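Local atomic coordinates of chitinase (Paenibacillus sp. FPU-7, PDB entry 5GZT), a protein that probably hydrolyses internal beta-1,4 linkages between N-acetylglucosamine units of chitin and chitodextrins, as a multidomain endochitinase with two glycosyl hydrolase family 18 domains. Residues B[785-790]-B[1123-1128]. Numbering follows the deposited sequence.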
ATOM      1  N   ALA B 785     -34.799  -3.862  45.472  1.00 28.25           N
ATOM      2  CA  ALA B 785     -33.749  -4.784  45.831  1.00 30.15           C
ATOM      3  C   ALA B 785     -33.970  -6.084  45.174  1.00 29.85           C
ATOM      4  O   ALA B 785     -33.083  -6.858  45.210  1.00 29.55           O
ATOM      5  CB  ALA B 785     -33.716  -4.971  47.350  1.00 29.96           C
ATOM      6  N   THR B 786     -35.165  -6.343  44.592  1.00 27.05           N
ATOM      7  CA  THR B 786     -35.395  -7.556  43.821  1.00 27.30           C
ATOM      8  C   THR B 786     -34.654  -7.585  42.467  1.00 23.93           C
ATOM      9  O   THR B 786     -34.504  -8.641  41.870  1.00 29.07           O
ATOM     10  CB  THR B 786     -36.905  -7.820  43.552  1.00 29.86           C
ATOM     11  OG1 THR B 786     -37.458  -6.721  42.807  1.00 29.86           O
ATOM     12  CG2 THR B 786     -37.643  -7.937  44.831  1.00 34.63           C
ATOM     13  N   LYS B 787     -34.275  -6.426  41.967  1.00 23.62           N
ATOM     14  CA  LYS B 787     -33.602  -6.281  40.708  1.00 26.48           C
ATOM     15  C   LYS B 787     -32.093  -6.120  40.848  1.00 28.76           C
ATOM     16  O   LYS B 787     -31.410  -6.333  39.895  1.00 31.08           O
ATOM     17  CB  LYS B 787     -34.154  -5.117  39.966  1.00 30.98           C
ATOM     18  CG  LYS B 787     -35.552  -5.468  39.375  1.00 36.70           C
ATOM     19  CD  LYS B 787     -36.127  -4.367  38.505  1.00 40.17           C
ATOM     20  CE  LYS B 787     -37.479  -4.774  37.939  1.00 46.23           C
ATOM     21  NZ  LYS B 787     -38.326  -5.171  39.085  1.00 54.41           N
ATOM     22  N   LEU B 788     -31.597  -5.795  42.039  1.00 25.71           N
ATOM     23  CA  LEU B 788     -30.153  -5.776  42.318  1.00 23.51           C
ATOM     24  C   LEU B 788     -29.669  -7.025  42.992  1.00 22.65           C
ATOM     25  O   LEU B 788     -30.381  -7.640  43.815  1.00 23.15           O
ATOM     26  CB  LEU B 788     -29.782  -4.533  43.162  1.00 20.42           C
ATOM     27  CG  LEU B 788     -30.294  -3.218  42.664  1.00 20.80           C
ATOM     28  CD1 LEU B 788     -29.910  -2.088  43.532  1.00 22.28           C
ATOM     29  CD2 LEU B 788     -29.700  -2.972  41.280  1.00 23.09           C
ATOM     30  N   THR B 789     -28.445  -7.450  42.666  1.00 19.95           N
ATOM     31  CA  THR B 789     -27.773  -8.421  43.528  1.00 17.57           C
ATOM     32  C   THR B 789     -26.855  -7.682  44.472  1.00 16.28           C
ATOM     33  O   THR B 789     -26.456  -8.229  45.529  1.00 18.74           O
ATOM     34  CB  THR B 789     -26.931  -9.416  42.713  1.00 17.25           C
ATOM     35  OG1 THR B 789     -25.876  -8.728  42.061  1.00 15.58           O
ATOM     36  CG2 THR B 789     -27.888 -10.145  41.653  1.00 20.30           C
ATOM     37  N   HIS B 790     -26.416  -6.500  44.057  1.00 17.94           N
ATOM     38  CA  HIS B 790     -25.358  -5.779  44.805  1.00 15.90           C
ATOM     39  C   HIS B 790     -25.678  -4.301  44.813  1.00 15.39           C
ATOM     40  O   HIS B 790     -26.257  -3.744  43.867  1.00 18.33           O
ATOM     41  CB  HIS B 790     -23.925  -5.977  44.231  1.00 14.20           C
ATOM     42  CG  HIS B 790     -23.334  -7.344  44.392  1.00 14.87           C
ATOM     43  ND1 HIS B 790     -23.836  -8.457  43.779  1.00 15.20           N
ATOM     44  CD2 HIS B 790     -22.270  -7.784  45.144  1.00 15.95           C
ATOM     45  CE1 HIS B 790     -23.127  -9.514  44.123  1.00 15.58           C
ATOM     46  NE2 HIS B 790     -22.158  -9.120  44.940  1.00 16.77           N
ATOM     47  N   LYS B1123     -36.580   2.407  34.295  1.00 28.34           N
ATOM     48  CA  LYS B1123     -36.447   1.802  32.989  1.00 33.59           C
ATOM     49  C   LYS B1123     -35.006   1.409  32.634  1.00 26.16           C
ATOM     50  O   LYS B1123     -34.845   0.390  31.987  1.00 22.41           O
ATOM     51  CB  LYS B1123     -36.966   2.725  31.877  1.00 38.84           C
ATOM     52  CG  LYS B1123     -38.486   2.960  31.928  1.00 46.74           C
ATOM     53  CD  LYS B1123     -38.966   3.815  30.749  1.00 50.88           C
ATOM     54  CE  LYS B1123     -40.486   3.952  30.806  1.00 59.90           C
ATOM     55  NZ  LYS B1123     -41.008   4.187  29.433  1.00 70.47           N
ATOM     56  N   LEU B1124     -34.023   2.243  32.981  1.00 24.42           N
ATOM     57  CA  LEU B1124     -32.600   1.904  32.724  1.00 26.62           C
ATOM     58  C   LEU B1124     -32.238   0.589  33.427  1.00 23.30           C
ATOM     59  O   LEU B1124     -31.755  -0.409  32.778  1.00 25.80           O
ATOM     60  CB  LEU B1124     -31.670   3.090  33.015  1.00 26.77           C
ATOM     61  CG  LEU B1124     -31.907   4.313  32.112  1.00 28.51           C
ATOM     62  CD1 LEU B1124     -30.782   5.346  32.186  1.00 28.05           C
ATOM     63  CD2 LEU B1124     -32.102   3.955  30.624  1.00 29.30           C
ATOM     64  N   LEU B1125     -32.616   0.491  34.686  1.00 24.11           N
ATOM     65  CA  LEU B1125     -32.370  -0.721  35.486  1.00 23.92           C
ATOM     66  C   LEU B1125     -33.162  -1.873  34.924  1.00 26.36           C
ATOM     67  O   LEU B1125     -32.622  -2.981  34.764  1.00 24.96           O
ATOM     68  CB  LEU B1125     -32.692  -0.491  36.945  1.00 22.01           C
ATOM     69  CG  LEU B1125     -32.767  -1.684  37.860  1.00 23.21           C
ATOM     70  CD1 LEU B1125     -31.450  -2.425  37.907  1.00 21.92           C
ATOM     71  CD2 LEU B1125     -33.163  -1.247  39.253  1.00 25.84           C
ATOM     72  N   GLY B1126     -34.408  -1.622  34.536  1.00 23.64           N
ATOM     73  CA  GLY B1126     -35.251  -2.705  34.018  1.00 22.27           C
ATOM     74  C   GLY B1126     -34.670  -3.301  32.723  1.00 20.67           C
ATOM     75  O   GLY B1126     -34.741  -4.468  32.505  1.00 24.74           O
ATOM     76  N   ALA B1127     -34.034  -2.485  31.917  1.00 20.22           N
ATOM     77  CA  ALA B1127     -33.394  -2.926  30.716  1.00 25.32           C
ATOM     78  C   ALA B1127     -32.218  -3.892  30.982  1.00 23.68           C
ATOM     79  O   ALA B1127     -32.077  -4.936  30.327  1.00 22.36           O
ATOM     80  CB  ALA B1127     -32.920  -1.736  29.906  1.00 23.63           C
ATOM     81  N   ILE B1128     -31.427  -3.561  31.985  1.00 23.45           N
ATOM     82  CA  ILE B1128     -30.317  -4.415  32.387  1.00 19.70           C
ATOM     83  C   ILE B1128     -30.868  -5.700  32.896  1.00 18.10           C
ATOM     84  O   ILE B1128     -30.490  -6.774  32.457  1.00 20.82           O
ATOM     85  CB  ILE B1128     -29.425  -3.728  33.454  1.00 19.79           C
ATOM     86  CG1 ILE B1128     -28.803  -2.449  32.851  1.00 21.02           C
ATOM     87  CG2 ILE B1128     -28.288  -4.707  33.875  1.00 18.13           C
ATOM     88  CD1 ILE B1128     -28.180  -1.560  33.890  1.00 24.50           C
TER
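L1125 carries the contact from the helix side: one methyl of its branched end meets L788 of the loop, the other K787. Just before it, at the start of the helix, the backbone N of L1124 is hydrogen-bonded to D1119 OD2. At L1125 the CB points to the loop, and CG stands anti to the backbone N (chi1 168°), which carries the branched end out to the two loop residues. Its CD1 meets CD2 of L788 at 3.8 Å, the two leucine side chains crossing at about a right angle; its CD2 lies 4.1 Å from CB of K787. The backbones stay well apart, with CA of K787 7.7 Å from CA of L1125, and side chains alone span the gap. F1113 and Y1116 pack against both leucines. In the TIM barrel of this second family 18 domain, the contact joins the loop between parallel strands 765-771 and 790-799 to the last helix, which follows strand 1110-1114. G1126, without a side chain, leaves its backbone beside the K787 chain, whose aliphatic part runs extended before bending at its end (chi4 54°). The ammonium turns away from the helix segment to a salt bridge with D784, and K787 also makes a cation-pi contact with F1129 further along the helix, while I1128 packs on V1111 and F1113.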